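Local coordinates for protein putative fimbrium tip subunit Fim1C (Bacteroides ovatus, PDB 4EPS) that probably forms part of the fimbrium tip, on surface filaments that mediate cell adhesion and biofilm formation, at residues N11-N16 / K75-D80; G47-K52 / I60-F65; N87-Y92 / D108-L113. All coordinates share one frame; numbering follows the deposited sequence.

Interaction 1 (N11-N16 / K75-D80); sequences NGIVLN and KPILYD. With GOL (glycerol), chain B.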
loop_
_atom_site.group_PDB
_atom_site.type_symbol
_atom_site.label_atom_id
_atom_site.label_comp_id
_atom_site.label_asym_id
_atom_site.label_seq_id
_atom_site.Cartn_x
_atom_site.Cartn_y
_atom_site.Cartn_z
ATOM N N ASN A 11 16.636 53.608 -36.523
ATOM C CA ASN A 11 16.830 54.584 -35.432
ATOM C C ASN A 11 15.630 54.562 -34.436
ATOM O O ASN A 11 15.524 55.446 -33.586
ATOM C CB ASN A 11 17.078 56.012 -35.972
ATOM C CG ASN A 11 18.388 56.648 -35.569
ATOM O OD1 ASN A 11 18.946 56.390 -34.500
ATOM N ND2 ASN A 11 18.878 57.557 -36.399
ATOM N N GLY A 12 14.779 53.532 -34.542
ATOM C CA GLY A 12 13.611 53.331 -33.690
ATOM C C GLY A 12 13.958 52.571 -32.422
ATOM O O GLY A 12 14.470 51.445 -32.480
ATOM N N ILE A 13 13.686 53.189 -31.265
ATOM C CA ILE A 13 14.002 52.623 -29.954
ATOM C C ILE A 13 13.162 51.367 -29.662
ATOM O O ILE A 13 11.944 51.386 -29.782
ATOM C CB ILE A 13 13.834 53.723 -28.872
ATOM C CG1 ILE A 13 14.830 54.886 -29.162
ATOM C CG2 ILE A 13 14.024 53.167 -27.458
ATOM C CD1 ILE A 13 14.509 56.179 -28.525
ATOM N N VAL A 14 13.836 50.287 -29.274
ATOM C CA VAL A 14 13.238 48.998 -28.921
ATOM C C VAL A 14 12.894 49.057 -27.433
ATOM O O VAL A 14 13.718 49.531 -26.637
ATOM C CB VAL A 14 14.181 47.807 -29.253
ATOM C CG1 VAL A 14 13.608 46.467 -28.767
ATOM C CG2 VAL A 14 14.491 47.754 -30.750
ATOM N N LEU A 15 11.688 48.585 -27.078
ATOM C CA LEU A 15 11.210 48.559 -25.693
ATOM C C LEU A 15 11.189 47.176 -25.134
ATOM O O LEU A 15 10.627 46.258 -25.750
ATOM C CB LEU A 15 9.799 49.138 -25.553
ATOM C CG LEU A 15 9.523 50.589 -25.906
ATOM C CD1 LEU A 15 8.265 51.033 -25.223
ATOM C CD2 LEU A 15 10.634 51.512 -25.459
ATOM N N ASN A 16 11.781 47.019 -23.946
ATOM C CA ASN A 16 11.807 45.752 -23.231
ATOM C C ASN A 16 11.256 46.008 -21.835
ATOM O O ASN A 16 11.500 47.079 -21.273
ATOM C CB ASN A 16 13.223 45.154 -23.208
ATOM C CG ASN A 16 13.901 45.137 -24.560
ATOM O OD1 ASN A 16 13.532 44.365 -25.454
ATOM N ND2 ASN A 16 14.870 46.035 -24.758
ATOM N N LYS A 75 3.509 53.807 -31.332
ATOM C CA LYS A 75 4.031 54.782 -32.282
ATOM C C LYS A 75 5.570 54.840 -32.094
ATOM O O LYS A 75 6.035 54.914 -30.953
ATOM C CB LYS A 75 3.354 56.148 -32.106
ATOM C CG LYS A 75 1.907 56.164 -32.593
ATOM C CD LYS A 75 1.311 57.564 -32.558
ATOM C CE LYS A 75 -0.161 57.570 -32.892
ATOM N NZ LYS A 75 -0.726 58.943 -32.837
ATOM N N PRO A 76 6.369 54.707 -33.181
ATOM C CA PRO A 76 7.833 54.671 -33.016
ATOM C C PRO A 76 8.442 55.909 -32.359
ATOM O O PRO A 76 8.009 57.036 -32.600
ATOM C CB PRO A 76 8.352 54.523 -34.456
ATOM C CG PRO A 76 7.225 54.994 -35.329
ATOM C CD PRO A 76 5.992 54.544 -34.602
ATOM N N ILE A 77 9.418 55.671 -31.476
ATOM C CA ILE A 77 10.211 56.721 -30.848
ATOM C C ILE A 77 11.544 56.665 -31.549
ATOM O O ILE A 77 12.245 55.649 -31.471
ATOM C CB ILE A 77 10.353 56.649 -29.304
ATOM C CG1 ILE A 77 9.005 56.451 -28.607
ATOM C CG2 ILE A 77 11.091 57.897 -28.773
ATOM C CD1 ILE A 77 9.153 55.745 -27.320
ATOM N N LEU A 78 11.856 57.718 -32.285
ATOM C CA LEU A 78 13.093 57.797 -33.044
ATOM C C LEU A 78 14.166 58.438 -32.199
ATOM O O LEU A 78 13.907 59.457 -31.548
ATOM C CB LEU A 78 12.892 58.591 -34.355
ATOM C CG LEU A 78 11.824 58.082 -35.335
ATOM C CD1 LEU A 78 11.597 59.085 -36.448
ATOM C CD2 LEU A 78 12.170 56.706 -35.898
ATOM N N TYR A 79 15.376 57.851 -32.215
ATOM C CA TYR A 79 16.493 58.408 -31.467
ATOM C C TYR A 79 16.896 59.764 -32.034
ATOM O O TYR A 79 16.930 59.963 -33.247
ATOM C CB TYR A 79 17.712 57.470 -31.416
ATOM C CG TYR A 79 18.876 58.103 -30.675
ATOM C CD1 TYR A 79 18.887 58.171 -29.285
ATOM C CD2 TYR A 79 19.902 58.748 -31.367
ATOM C CE1 TYR A 79 19.913 58.818 -28.599
ATOM C CE2 TYR A 79 20.931 59.404 -30.688
ATOM C CZ TYR A 79 20.939 59.424 -29.304
ATOM O OH TYR A 79 21.957 60.043 -28.626
ATOM N N ASP A 80 17.225 60.674 -31.120
ATOM C CA ASP A 80 17.668 62.032 -31.351
ATOM C C ASP A 80 18.599 62.423 -30.211
ATOM O O ASP A 80 18.382 61.982 -29.084
ATOM C CB ASP A 80 16.428 62.951 -31.405
ATOM C CG ASP A 80 16.710 64.421 -31.628
ATOM O OD1 ASP A 80 17.608 64.737 -32.438
ATOM O OD2 ASP A 80 15.991 65.254 -31.042
HETATM C C1 GOL B . 7.482 51.044 -31.749
HETATM O O1 GOL B . 6.850 49.787 -31.951
HETATM C C2 GOL B . 8.427 50.980 -30.572
HETATM O O2 GOL B . 9.498 50.073 -30.855
HETATM C C3 GOL B . 8.963 52.341 -30.181
HETATM O O3 GOL B . 9.936 52.817 -31.105
#
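The amide of Asn-11 and the ring of Tyr-79 are the flat groups here, with their planes 29° apart. Asn-11 OD1 reaches the ring obliquely. It comes closest to Tyr-79 CB, at 3.5 Å. The ring stacks on that of Tyr-149 in strand 148-174.

The backbones make a single beta bridge, between Gly-12 and Leu-78. Two bonds hold it. Tyr-79 N donates to Asn-11 O at 2.8 Å, and Ile-13 N donates to Ile-77 O at 2.9 Å. Both are nearly straight. Ile-13 also adds apolar packing, with CD1 3.8 Å from Ile-77 CG2.

A glycerol, probably from the crystallisation liquor, sits beside the bridge. Its O3 donates to Ile-13 O at 2.8 Å and accepts from Ile-77 N at 2.9 Å. Its O2 also donates to Ile-13 O, at 3.0 Å.

Residues 11-16 belong to a predicted propeptide and lead into strand 14-19, which pairs in parallel with strand 148-174. Main-chain atoms thus make the hydrogen bonds of the join, and the side chains of Ile-13, Ile-77 and Tyr-79 add the apolar part. Glycerol O3 bridges Ile-13 O and Ile-77 N, extending the polar link by one step.

Interaction 2 (G47-K52 / I60-F65); sequences GLFAVK and INNMPF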
loop_
_atom_site.group_PDB
_atom_site.type_symbol
_atom_site.label_atom_id
_atom_site.label_comp_id
_atom_site.label_asym_id
_atom_site.label_seq_id
_atom_site.Cartn_x
_atom_site.Cartn_y
_atom_site.Cartn_z
ATOM N N GLY A 47 2.326 52.432 -20.159
ATOM C CA GLY A 47 2.424 53.839 -20.500
ATOM C C GLY A 47 3.863 54.268 -20.325
ATOM O O GLY A 47 4.517 53.883 -19.350
ATOM N N LEU A 48 4.357 55.090 -21.234
ATOM C CA LEU A 48 5.736 55.573 -21.166
ATOM C C LEU A 48 5.801 57.100 -20.983
ATOM O O LEU A 48 5.048 57.831 -21.630
ATOM C CB LEU A 48 6.447 55.165 -22.472
ATOM C CG LEU A 48 7.922 55.580 -22.637
ATOM C CD1 LEU A 48 8.817 54.866 -21.633
ATOM C CD2 LEU A 48 8.420 55.260 -24.022
ATOM N N PHE A 49 6.765 57.564 -20.165
ATOM C CA PHE A 49 7.074 58.981 -19.934
ATOM C C PHE A 49 8.562 59.257 -20.124
ATOM O O PHE A 49 9.399 58.444 -19.714
ATOM C CB PHE A 49 6.693 59.412 -18.509
ATOM C CG PHE A 49 5.221 59.398 -18.186
ATOM C CD1 PHE A 49 4.611 58.249 -17.685
ATOM C CD2 PHE A 49 4.456 60.562 -18.297
ATOM C CE1 PHE A 49 3.251 58.245 -17.362
ATOM C CE2 PHE A 49 3.098 60.561 -17.963
ATOM C CZ PHE A 49 2.500 59.404 -17.505
ATOM N N ALA A 50 8.893 60.426 -20.687
ATOM C CA ALA A 50 10.268 60.900 -20.823
ATOM C C ALA A 50 10.353 62.251 -20.132
ATOM O O ALA A 50 9.565 63.157 -20.446
ATOM C CB ALA A 50 10.669 61.013 -22.289
ATOM N N VAL A 51 11.260 62.371 -19.156
ATOM C CA VAL A 51 11.435 63.613 -18.400
ATOM C C VAL A 51 12.792 64.205 -18.780
ATOM O O VAL A 51 13.824 63.548 -18.636
ATOM C CB VAL A 51 11.272 63.367 -16.880
ATOM C CG1 VAL A 51 11.543 64.627 -16.067
ATOM C CG2 VAL A 51 9.876 62.825 -16.569
ATOM N N LYS A 52 12.777 65.453 -19.267
ATOM C CA LYS A 52 13.978 66.190 -19.648
ATOM C C LYS A 52 13.964 67.525 -18.894
ATOM O O LYS A 52 12.960 68.240 -18.946
ATOM C CB LYS A 52 13.999 66.399 -21.174
ATOM C CG LYS A 52 15.318 66.905 -21.740
ATOM C CD LYS A 52 15.080 67.748 -22.984
ATOM C CE LYS A 52 16.129 67.637 -24.077
ATOM N NZ LYS A 52 17.532 67.577 -23.571
ATOM N N ILE A 60 6.419 62.367 -25.499
ATOM C CA ILE A 60 6.463 61.093 -24.727
ATOM C C ILE A 60 5.822 61.325 -23.340
ATOM O O ILE A 60 6.498 61.385 -22.305
ATOM C CB ILE A 60 7.909 60.479 -24.624
ATOM C CG1 ILE A 60 8.657 60.478 -26.003
ATOM C CG2 ILE A 60 7.841 59.032 -24.045
ATOM C CD1 ILE A 60 10.197 60.423 -25.968
ATOM N N ASN A 61 4.511 61.508 -23.349
ATOM C CA ASN A 61 3.727 61.808 -22.165
ATOM C C ASN A 61 2.589 60.818 -22.092
ATOM O O ASN A 61 1.602 60.960 -22.815
ATOM C CB ASN A 61 3.226 63.276 -22.236
ATOM C CG ASN A 61 2.577 63.790 -20.972
ATOM O OD1 ASN A 61 2.201 63.038 -20.074
ATOM N ND2 ASN A 61 2.441 65.099 -20.870
ATOM N N ASN A 62 2.759 59.753 -21.267
ATOM C CA ASN A 62 1.781 58.672 -21.136
ATOM C C ASN A 62 1.552 58.004 -22.495
ATOM O O ASN A 62 0.420 57.776 -22.903
ATOM C CB ASN A 62 0.454 59.155 -20.509
ATOM C CG ASN A 62 -0.390 58.015 -20.042
ATOM O OD1 ASN A 62 0.132 56.973 -19.645
ATOM N ND2 ASN A 62 -1.711 58.147 -20.140
HETATM N N MSE A 63 2.640 57.707 -23.206
HETATM C CA MSE A 63 2.549 57.078 -24.515
HETATM C C MSE A 63 2.269 55.578 -24.357
HETATM O O MSE A 63 3.020 54.891 -23.658
HETATM C CB MSE A 63 3.832 57.336 -25.303
HETATM C CG MSE A 63 3.758 56.884 -26.741
HETATM SE SE MSE A 63 5.487 57.163 -27.641
HETATM C CE MSE A 63 5.778 58.763 -27.232
ATOM N N PRO A 64 1.192 55.060 -24.990
ATOM C CA PRO A 64 0.861 53.640 -24.804
ATOM C C PRO A 64 1.632 52.689 -25.718
ATOM O O PRO A 64 1.837 52.970 -26.902
ATOM C CB PRO A 64 -0.634 53.574 -25.129
ATOM C CG PRO A 64 -0.862 54.712 -26.124
ATOM C CD PRO A 64 0.178 55.768 -25.821
ATOM N N PHE A 65 2.003 51.536 -25.163
ATOM C CA PHE A 65 2.630 50.443 -25.902
ATOM C C PHE A 65 1.887 49.180 -25.571
ATOM O O PHE A 65 1.579 48.959 -24.404
ATOM C CB PHE A 65 4.131 50.320 -25.575
ATOM C CG PHE A 65 4.931 51.428 -26.193
ATOM C CD1 PHE A 65 5.107 52.638 -25.526
ATOM C CD2 PHE A 65 5.435 51.307 -27.484
ATOM C CE1 PHE A 65 5.809 53.690 -26.124
ATOM C CE2 PHE A 65 6.127 52.365 -28.079
ATOM C CZ PHE A 65 6.323 53.538 -27.388
#
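Leu-48 CG is anti to its backbone N (chi1 179°), and this carries it to Ile-60 CG2, 3.7 Å away. The two side chains lie side by side and point the same way. Phe-49 CG is instead anti to its carbonyl carbon (chi1 -66°), and its ring lies beside Asn-62. Asn-62 N is 3.4 Å above one face of that ring, offset toward the rim. Asn-62 CB is 3.6 Å from Phe-49 CZ.

Leu-48 CD2 also touches the ring of Phe-65, at CE1. Further along, Ala-50 CB packs on Ile-60 CB at 3.7 Å.

The segments belong to the beta hairpin of strands 45-52 and 55-67. Leu-48 and Met-63, a selenomethionine, form an antiparallel hydrogen-bonded pair. Leu-48 N donates to Met-63 O at 2.8 Å. Met-63 N returns a bond to Leu-48 O at 2.9 Å. Gly-47 and Pro-64 form the next, non-hydrogen-bonded pair, where proline's lack of an N-H costs no bond to strand 45-52. Asn-62 and Met-63 both face Leu-48, which makes a G1 beta bulge, and Asn-62 has a positive phi of 59°. Past the bulge, Ala-50 N donates to Ile-60 O at 3.0 Å.

The apolar side of the hairpin carries Leu-48, Ile-60 and Phe-65. The bulge residue Asn-62 instead has its OD1 bonded to Tyr-91 OH and its ND2 to Gln-95 O. Its amide is therefore satisfied by the neighbouring strand and the loop after it.

Interaction 3 (N87-Y92 / D108-L113); sequences NFYAYY and DFFAPL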
loop_
_atom_site.group_PDB
_atom_site.type_symbol
_atom_site.label_atom_id
_atom_site.label_comp_id
_atom_site.label_asym_id
_atom_site.label_seq_id
_atom_site.Cartn_x
_atom_site.Cartn_y
_atom_site.Cartn_z
ATOM N N ASN A 87 15.397 61.063 -18.498
ATOM C CA ASN A 87 14.951 59.992 -17.604
ATOM C C ASN A 87 13.675 59.361 -18.167
ATOM O O ASN A 87 12.707 60.085 -18.398
ATOM C CB ASN A 87 14.714 60.535 -16.194
ATOM C CG ASN A 87 15.993 60.818 -15.433
ATOM O OD1 ASN A 87 17.056 60.257 -15.706
ATOM N ND2 ASN A 87 15.922 61.693 -14.452
ATOM N N PHE A 88 13.658 58.027 -18.401
ATOM C CA PHE A 88 12.456 57.368 -18.913
ATOM C C PHE A 88 11.786 56.599 -17.795
ATOM O O PHE A 88 12.472 56.055 -16.919
ATOM C CB PHE A 88 12.747 56.424 -20.113
ATOM C CG PHE A 88 13.256 57.159 -21.341
ATOM C CD1 PHE A 88 14.610 57.439 -21.491
ATOM C CD2 PHE A 88 12.377 57.590 -22.327
ATOM C CE1 PHE A 88 15.077 58.124 -22.618
ATOM C CE2 PHE A 88 12.849 58.236 -23.469
ATOM C CZ PHE A 88 14.194 58.511 -23.600
ATOM N N TYR A 89 10.447 56.554 -17.827
ATOM C CA TYR A 89 9.643 55.858 -16.805
ATOM C C TYR A 89 8.564 55.058 -17.460
ATOM O O TYR A 89 7.967 55.534 -18.436
ATOM C CB TYR A 89 8.969 56.871 -15.851
ATOM C CG TYR A 89 9.914 57.742 -15.074
ATOM C CD1 TYR A 89 10.378 58.946 -15.603
ATOM C CD2 TYR A 89 10.326 57.387 -13.794
ATOM C CE1 TYR A 89 11.251 59.761 -14.887
ATOM C CE2 TYR A 89 11.193 58.202 -13.063
ATOM C CZ TYR A 89 11.638 59.392 -13.612
ATOM O OH TYR A 89 12.467 60.205 -12.892
ATOM N N ALA A 90 8.254 53.882 -16.919
ATOM C CA ALA A 90 7.138 53.110 -17.475
ATOM C C ALA A 90 6.266 52.560 -16.356
ATOM O O ALA A 90 6.750 52.328 -15.245
ATOM C CB ALA A 90 7.635 51.977 -18.360
ATOM N N TYR A 91 4.987 52.343 -16.656
ATOM C CA TYR A 91 4.070 51.738 -15.683
ATOM C C TYR A 91 3.093 50.840 -16.398
ATOM O O TYR A 91 2.803 51.011 -17.590
ATOM C CB TYR A 91 3.312 52.805 -14.838
ATOM C CG TYR A 91 2.210 53.483 -15.626
ATOM C CD1 TYR A 91 2.506 54.434 -16.600
ATOM C CD2 TYR A 91 0.880 53.090 -15.484
ATOM C CE1 TYR A 91 1.503 55.022 -17.368
ATOM C CE2 TYR A 91 -0.125 53.632 -16.285
ATOM C CZ TYR A 91 0.190 54.612 -17.214
ATOM O OH TYR A 91 -0.781 55.144 -18.024
ATOM N N TYR A 92 2.540 49.920 -15.627
ATOM C CA TYR A 92 1.518 48.977 -16.040
ATOM C C TYR A 92 0.419 48.952 -14.961
ATOM O O TYR A 92 0.784 48.892 -13.789
ATOM C CB TYR A 92 2.151 47.572 -16.175
ATOM C CG TYR A 92 1.110 46.501 -16.422
ATOM C CD1 TYR A 92 0.455 45.875 -15.359
ATOM C CD2 TYR A 92 0.713 46.172 -17.720
ATOM C CE1 TYR A 92 -0.575 44.964 -15.581
ATOM C CE2 TYR A 92 -0.289 45.233 -17.953
ATOM C CZ TYR A 92 -0.930 44.636 -16.880
ATOM O OH TYR A 92 -1.914 43.718 -17.112
ATOM N N ASP A 108 9.943 59.841 -6.047
ATOM C CA ASP A 108 9.132 58.744 -6.594
ATOM C C ASP A 108 8.166 59.313 -7.637
ATOM O O ASP A 108 7.117 59.859 -7.285
ATOM C CB ASP A 108 8.393 57.994 -5.461
ATOM C CG ASP A 108 7.445 56.878 -5.901
ATOM O OD1 ASP A 108 7.479 56.495 -7.099
ATOM O OD2 ASP A 108 6.652 56.419 -5.064
ATOM N N PHE A 109 8.519 59.172 -8.935
ATOM C CA PHE A 109 7.716 59.726 -10.034
ATOM C C PHE A 109 6.254 59.245 -10.041
ATOM O O PHE A 109 5.386 60.000 -10.464
ATOM C CB PHE A 109 8.365 59.395 -11.382
ATOM C CG PHE A 109 7.719 60.004 -12.611
ATOM C CD1 PHE A 109 7.917 61.345 -12.931
ATOM C CD2 PHE A 109 6.976 59.219 -13.486
ATOM C CE1 PHE A 109 7.349 61.900 -14.082
ATOM C CE2 PHE A 109 6.437 59.764 -14.658
ATOM C CZ PHE A 109 6.630 61.103 -14.953
ATOM N N PHE A 110 5.984 57.987 -9.634
ATOM C CA PHE A 110 4.608 57.488 -9.667
ATOM C C PHE A 110 3.930 57.451 -8.266
ATOM O O PHE A 110 2.907 56.774 -8.100
ATOM C CB PHE A 110 4.570 56.094 -10.309
ATOM C CG PHE A 110 4.927 56.067 -11.782
ATOM C CD1 PHE A 110 4.043 56.562 -12.741
ATOM C CD2 PHE A 110 6.112 55.482 -12.214
ATOM C CE1 PHE A 110 4.349 56.488 -14.110
ATOM C CE2 PHE A 110 6.424 55.413 -13.579
ATOM C CZ PHE A 110 5.535 55.903 -14.518
ATOM N N ALA A 111 4.475 58.190 -7.280
ATOM C CA ALA A 111 3.894 58.250 -5.926
ATOM C C ALA A 111 2.367 58.580 -5.952
ATOM O O ALA A 111 1.624 57.833 -5.301
ATOM C CB ALA A 111 4.642 59.257 -5.055
ATOM N N PRO A 112 1.852 59.590 -6.720
ATOM C CA PRO A 112 0.390 59.853 -6.698
ATOM C C PRO A 112 -0.446 58.749 -7.349
ATOM O O PRO A 112 -1.564 58.496 -6.916
ATOM C CB PRO A 112 0.250 61.165 -7.482
ATOM C CG PRO A 112 1.642 61.783 -7.463
ATOM C CD PRO A 112 2.547 60.600 -7.553
ATOM N N LEU A 113 0.079 58.097 -8.394
ATOM C CA LEU A 113 -0.623 56.979 -9.045
ATOM C C LEU A 113 -0.835 55.861 -8.024
ATOM O O LEU A 113 -1.952 55.372 -7.871
ATOM C CB LEU A 113 0.188 56.488 -10.256
ATOM C CG LEU A 113 -0.343 55.275 -11.027
ATOM C CD1 LEU A 113 -1.725 55.566 -11.674
ATOM C CD2 LEU A 113 0.695 54.827 -12.068
#
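Tyr-89 and Phe-109 stack where an Asx turn and the start of a short helix pack against strand 87-92. The stack is face to face, with ring centroids 4.2 Å apart and planes at 16°. Phe-109 CG lies over the centre of the Tyr-89 ring. Phe-109 CB reaches the same ring in a CH-pi contact and comes within 3.5 Å of Tyr-89 CE2.

Phe-110 is the next aromatic in the row. Phe-109 CD2 lies over the centre of one of its faces. Tyr-91 CB covers the opposite face, toward the rim, 4.1 Å from the ring centroid in a second CH-pi contact. Phe-110 CE2 meets the Phe-109 ring at its edge, in plane, and is 3.7 Å from Tyr-89 CB.

The contact lies in the fimbrillin-like part of the chain, of the transthyretin clan. Strand 87-92 runs between strands 45-52 and 135-145, antiparallel to both. Residues 108-113 cover the side of it that carries Tyr-89 and Tyr-91.

Tyr-91 CG sits between its backbone N and carbonyl carbon, the crowded position (chi1 75°). Its ring is oblique to that of Phe-110. Tyr-91 CD2 is 3.8 Å from Leu-113 CD2.

The covering segment is shaped by a type I turn from Asp-108 to Ala-111. Ala-111 N donates to Asp-108 O. Phe-110 is the N-cap residue of helix 111-115. Its backbone N-H makes a long bond to Asp-108 OD1, with N and OD1 3.3 Å apart, from above the carboxylate plane. Asp-108 OD2 makes a salt bridge with Arg-158 of strand 148-174.

How the interactions relate
The three contacts lie in one part of the chain, far from its centre. Interaction 2 is nested within the loop closed by interaction 1, and their centres are about 12 Å apart. They share apolar packing: Ile-77 CD1 is 3.4 Å from Leu-48 CD2, and Ile-77 CG1 is 3.7 Å from Met-63 SE. Interactions 2 and 3 have centres about 10 Å apart and are joined by neighbouring strands. Val-51 N and Asn-87 O are 2.8 Å apart, a probable hydrogen bond. The bond between Asn-62 OD1 and Tyr-91 OH, 2.6 Å, ties their side chains. Interactions 1 and 3 do not touch; their centres are about 19 Å apart. Interaction 2 therefore lies between them.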